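Long-range contacts in appr-1-p processing domain protein (Thermus aquaticus Y51MC23, PDB 5M31), which is a macro domain protein with an alpha/beta fold, a mixed beta sheet flanked by helices: residues Pro23-Val28 with Leu116-Ile121; Val31-Val36 with Val65-Ile70. All coordinates share one frame; numbering follows the deposited sequence.

Interaction 1 (Pro23-Val28 with Leu116-Ile121); sequences PVEALV and LRVRSI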
# COMPACT_ATOMS: atom_id res chain seq x y z
N PRO A 23 1.05 13.28 -5.65
CA PRO A 23 1.30 13.44 -7.13
C PRO A 23 2.36 12.50 -7.64
O PRO A 23 3.45 12.92 -8.10
CB PRO A 23 1.67 14.88 -7.23
CG PRO A 23 2.45 15.15 -5.97
CD PRO A 23 1.79 14.29 -4.89
N VAL A 24 2.10 11.21 -7.43
CA VAL A 24 3.11 10.17 -7.60
C VAL A 24 2.66 9.12 -8.59
O VAL A 24 1.55 9.15 -9.04
CB VAL A 24 3.43 9.50 -6.23
CG1 VAL A 24 4.00 10.52 -5.28
CG2 VAL A 24 2.16 8.88 -5.70
N GLU A 25 3.53 8.17 -8.91
CA GLU A 25 3.23 7.13 -9.90
C GLU A 25 2.40 6.02 -9.31
O GLU A 25 1.71 5.35 -10.04
CB GLU A 25 4.52 6.50 -10.45
CG GLU A 25 5.35 7.43 -11.32
CD GLU A 25 6.58 6.77 -11.92
OE1 GLU A 25 6.89 5.64 -11.63
OE2 GLU A 25 7.27 7.41 -12.72
N ALA A 26 2.54 5.77 -8.00
CA ALA A 26 1.93 4.59 -7.38
C ALA A 26 1.39 4.98 -6.02
O ALA A 26 2.07 5.67 -5.29
CB ALA A 26 2.94 3.46 -7.25
N LEU A 27 0.19 4.50 -5.70
CA LEU A 27 -0.37 4.59 -4.36
C LEU A 27 -0.47 3.21 -3.75
O LEU A 27 -0.86 2.24 -4.41
CB LEU A 27 -1.76 5.19 -4.37
CG LEU A 27 -1.89 6.63 -4.88
CD1 LEU A 27 -3.35 7.05 -4.77
CD2 LEU A 27 -0.97 7.61 -4.17
N VAL A 28 -0.20 3.17 -2.47
CA VAL A 28 -0.47 1.93 -1.66
C VAL A 28 -1.80 2.03 -0.92
O VAL A 28 -2.06 3.01 -0.21
CB VAL A 28 0.68 1.70 -0.64
CG1 VAL A 28 0.39 0.48 0.21
CG2 VAL A 28 2.01 1.57 -1.37
N LEU A 116 8.54 -2.97 -11.47
CA LEU A 116 7.76 -2.06 -12.27
C LEU A 116 8.52 -0.75 -12.55
O LEU A 116 8.00 0.09 -13.29
CB LEU A 116 6.41 -1.77 -11.63
CG LEU A 116 5.48 -2.97 -11.59
CD1 LEU A 116 4.32 -2.76 -10.64
CD2 LEU A 116 4.99 -3.29 -13.00
N ARG A 117 9.74 -0.61 -12.02
CA ARG A 117 10.57 0.59 -12.21
C ARG A 117 9.78 1.84 -11.81
O ARG A 117 9.87 2.91 -12.43
CB ARG A 117 11.12 0.67 -13.65
CG ARG A 117 11.65 -0.69 -14.12
CD ARG A 117 11.95 -0.75 -15.60
NE ARG A 117 12.36 -2.11 -15.97
CZ ARG A 117 12.68 -2.51 -17.20
NH1 ARG A 117 12.66 -1.64 -18.24
NH2 ARG A 117 13.08 -3.78 -17.41
N VAL A 118 9.06 1.71 -10.70
CA VAL A 118 8.32 2.85 -10.12
C VAL A 118 9.26 3.86 -9.51
O VAL A 118 10.21 3.48 -8.82
CB VAL A 118 7.32 2.32 -9.05
CG1 VAL A 118 6.78 3.45 -8.21
CG2 VAL A 118 6.22 1.59 -9.75
N ARG A 119 9.06 5.17 -9.82
CA ARG A 119 10.01 6.19 -9.39
C ARG A 119 9.44 7.07 -8.27
O ARG A 119 10.16 7.87 -7.69
CB ARG A 119 10.40 7.11 -10.57
CG ARG A 119 10.92 6.37 -11.77
CD ARG A 119 12.16 5.56 -11.45
NE ARG A 119 13.21 6.35 -10.79
CZ ARG A 119 14.07 7.18 -11.38
NH1 ARG A 119 14.10 7.38 -12.71
NH2 ARG A 119 14.97 7.82 -10.63
N SER A 120 8.14 6.96 -8.01
CA SER A 120 7.55 7.68 -6.88
C SER A 120 6.33 6.94 -6.39
O SER A 120 5.59 6.36 -7.18
CB SER A 120 7.18 9.12 -7.27
OG SER A 120 6.30 9.11 -8.36
N ILE A 121 6.17 6.90 -5.06
CA ILE A 121 5.12 6.10 -4.44
C ILE A 121 4.73 6.76 -3.12
O ILE A 121 5.56 7.37 -2.45
CB ILE A 121 5.58 4.63 -4.21
CG1 ILE A 121 4.43 3.72 -3.79
CG2 ILE A 121 6.78 4.57 -3.29
CD1 ILE A 121 4.71 2.24 -4.08
O HOH W 1 5.98 12.02 -8.63
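Leaving helix 99-116, the chain turns at Arg117, whose positive phi (53°) and two bonds back into the last helical turn make a Schellman motif. Val118 follows with CG1 anti to its backbone N (chi1 166°), which sets that methyl against Ala26 CB at 4.0 Å, next to the carboxylate of Glu25. The backbone N of Arg119 then donates to Glu25 OE1 at 2.9 Å in a nearly straight bond (167°). The donor stands well above the carboxylate plane, so OE1 is not met in that plane. Beyond CG the glutamate chain is extended, and it runs alongside the CB and CG of Arg119. No salt bridge joins the pair: Arg119 bends at chi2 and chi3, and its NH2 binds the carbonyl of Gly151.

Ser120 holds the loop that leads into strand 26-31. With OG between its backbone N and carbonyl carbon, the hydroxyl receives the N-H of Glu25 at 3.0 Å and shares a water with the carbonyl O of Pro23. Ser120 O draws only weak bonds from Glu25 N and Ala26 N, both strongly bent, while Ser120 N is buried by the contact without a partner. At Ile121, CA lies 3.2 Å from Ala26 O in a CA-H...O contact. CG1, anti to the backbone N, packs on Ala26 CB, and CD1 reaches Val28 CG2 at 3.9 Å; Phe85 and Leu109 also touch Ile121. Backbone hydrogen bonds between Ala122 and both Ala26 and Val28 continue the pairing, the start of two neighbouring parallel strands in the central sheet of the macro domain.

Interaction 2 (Val31-Val36 with Val65-Ile70); sequences VNTVGV and VQIGRI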
# COMPACT_ATOMS: atom_id res chain seq x y z
N VAL A 31 -5.11 -3.47 2.46
CA VAL A 31 -6.24 -4.30 2.17
C VAL A 31 -6.23 -5.57 3.03
O VAL A 31 -5.31 -5.80 3.82
CB VAL A 31 -6.36 -4.67 0.67
CG1 VAL A 31 -6.48 -3.40 -0.13
CG2 VAL A 31 -5.17 -5.52 0.23
N ASN A 32 -7.27 -6.32 2.90
CA ASN A 32 -7.33 -7.70 3.45
C ASN A 32 -7.37 -8.67 2.29
O ASN A 32 -7.24 -8.27 1.11
CB ASN A 32 -8.56 -7.86 4.31
CG ASN A 32 -9.86 -7.57 3.55
OD1 ASN A 32 -10.30 -8.35 2.72
ND2 ASN A 32 -10.41 -6.39 3.78
N THR A 33 -7.43 -9.96 2.60
CA THR A 33 -7.31 -10.98 1.57
C THR A 33 -8.63 -11.61 1.21
O THR A 33 -8.67 -12.57 0.43
CB THR A 33 -6.33 -12.09 1.99
OG1 THR A 33 -6.94 -12.85 3.05
CG2 THR A 33 -4.99 -11.50 2.39
N VAL A 34 -9.71 -11.13 1.79
CA VAL A 34 -11.05 -11.70 1.54
C VAL A 34 -11.97 -10.91 0.60
O VAL A 34 -13.10 -11.32 0.37
CB VAL A 34 -11.75 -12.10 2.88
CG1 VAL A 34 -10.81 -13.00 3.66
CG2 VAL A 34 -12.14 -10.89 3.71
N GLY A 35 -11.48 -9.82 0.03
CA GLY A 35 -12.15 -9.19 -1.10
C GLY A 35 -13.13 -8.12 -0.70
O GLY A 35 -14.05 -7.82 -1.44
N VAL A 36 -12.87 -7.50 0.45
CA VAL A 36 -13.74 -6.44 0.97
C VAL A 36 -12.96 -5.13 1.18
O VAL A 36 -11.87 -5.12 1.77
CB VAL A 36 -14.34 -6.93 2.31
CG1 VAL A 36 -15.01 -5.80 3.06
CG2 VAL A 36 -15.29 -8.07 2.03
N VAL A 65 -4.36 -12.84 -3.68
CA VAL A 65 -4.03 -11.85 -2.68
C VAL A 65 -3.75 -12.50 -1.35
O VAL A 65 -4.60 -13.21 -0.82
CB VAL A 65 -5.13 -10.82 -2.51
CG1 VAL A 65 -4.73 -9.81 -1.46
CG2 VAL A 65 -5.46 -10.18 -3.88
N GLN A 66 -2.51 -12.42 -0.93
CA GLN A 66 -2.05 -13.10 0.27
C GLN A 66 -1.09 -12.23 1.01
O GLN A 66 -0.54 -11.28 0.47
CB GLN A 66 -1.34 -14.41 -0.10
CG GLN A 66 -2.15 -15.32 -0.98
CD GLN A 66 -1.30 -16.43 -1.54
OE1 GLN A 66 -0.45 -16.21 -2.42
NE2 GLN A 66 -1.47 -17.61 -1.00
N ILE A 67 -0.89 -12.56 2.28
CA ILE A 67 0.16 -11.92 3.05
C ILE A 67 1.52 -12.07 2.32
O ILE A 67 1.85 -13.15 1.79
CB ILE A 67 0.20 -12.48 4.51
CG1 ILE A 67 -1.16 -12.28 5.20
CG2 ILE A 67 1.33 -11.85 5.28
CD1 ILE A 67 -1.73 -10.86 5.26
N GLY A 68 2.21 -10.92 2.20
CA GLY A 68 3.51 -10.83 1.52
C GLY A 68 3.39 -10.86 0.03
O GLY A 68 4.42 -11.00 -0.65
N ARG A 69 2.17 -10.69 -0.51
CA ARG A 69 1.95 -10.76 -1.95
C ARG A 69 1.02 -9.61 -2.36
O ARG A 69 -0.17 -9.75 -2.40
CB ARG A 69 1.49 -12.13 -2.38
CG ARG A 69 1.45 -12.41 -3.87
CD ARG A 69 0.95 -13.76 -4.15
NE ARG A 69 0.79 -13.93 -5.58
CZ ARG A 69 0.14 -14.94 -6.14
NH1 ARG A 69 -0.40 -15.89 -5.40
NH2 ARG A 69 0.07 -15.00 -7.46
N ILE A 70 1.64 -8.47 -2.67
CA ILE A 70 0.92 -7.28 -3.09
C ILE A 70 0.23 -7.53 -4.40
O ILE A 70 0.83 -8.07 -5.36
CB ILE A 70 1.90 -6.09 -3.23
CG1 ILE A 70 2.43 -5.75 -1.81
CG2 ILE A 70 1.24 -4.88 -3.91
CD1 ILE A 70 3.55 -4.78 -1.75
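Thr33 and Val65 meet at the centre of this contact, which has no hydrogen bond between its two segments. Thr33 turns its carbon side to the partner: CB lies 3.5 Å from Val65 O, and CG2, anti to the carbonyl carbon and beside the backbone N, reaches over the same carbonyl to Gln66 CA at 4.0 Å. From the other direction Val65 extends CG1, anti to its backbone N (chi1 180°), to 3.9 Å from Asn32 O. Ile67 adds a looser approach, its CD1 coming 4.4 Å from Thr33 CG2. The buried area is small, 169 Å² over both sides, and the touching is of van der Waals kind.

Thr33 is oriented by its other branch, since OG1 is hydrogen-bonded to the carbonyl of Lys91, and Pro88 lies against both Thr33 and Val65. The contact therefore joins two loops of the macro domain beside strand 83-88: one leads from strand 26-31 to helix 40-48, the other from helix 50-61 to strand 71-74.

Each loop is shaped from within. Asn32 OD1 accepts the N-H of Val34 at 3.0 Å, in the carbonyl plane and on a lone pair, forming an Asx turn; Gly35 N adds a weak bond to the same oxygen. The amide's other end, ND2, donates to Val36 O at 2.8 Å, so both ends of the side-chain amide are engaged, which fixes its orientation. In 65-70, a type II turn runs from Gln66 to Arg69, closed by Arg69 N bonding Gln66 O. Arg69 NH1 also hydrogen-bonds Gln66 OE1 at 3.0 Å, the oxygen in the guanidinium plane but the donor above the Gln66 carbonyl plane.

In the fold
From the N terminus the chain passes through strand 11-15 and enters 23-28, the first half of interaction 1, which leads into strand 26-31. Segment 31-36 starts on the last residue of that strand and runs into the loop beyond. Two helices, 40-48 and 50-61, follow before 65-70 returns to close interaction 2, a loop with 28 intervening residues. The chain then adds strands 71-74 and 83-88 and helix 99-116, at whose end segment 116-121 closes interaction 1. The smaller loop thus lies wholly within the larger. Their centres are 20 Å apart, on opposite sides of the chain's centre: interaction 1 joins neighbouring parallel strands at their beginnings, interaction 2 the loop after strand 26-31 to the loop before strand 71-74.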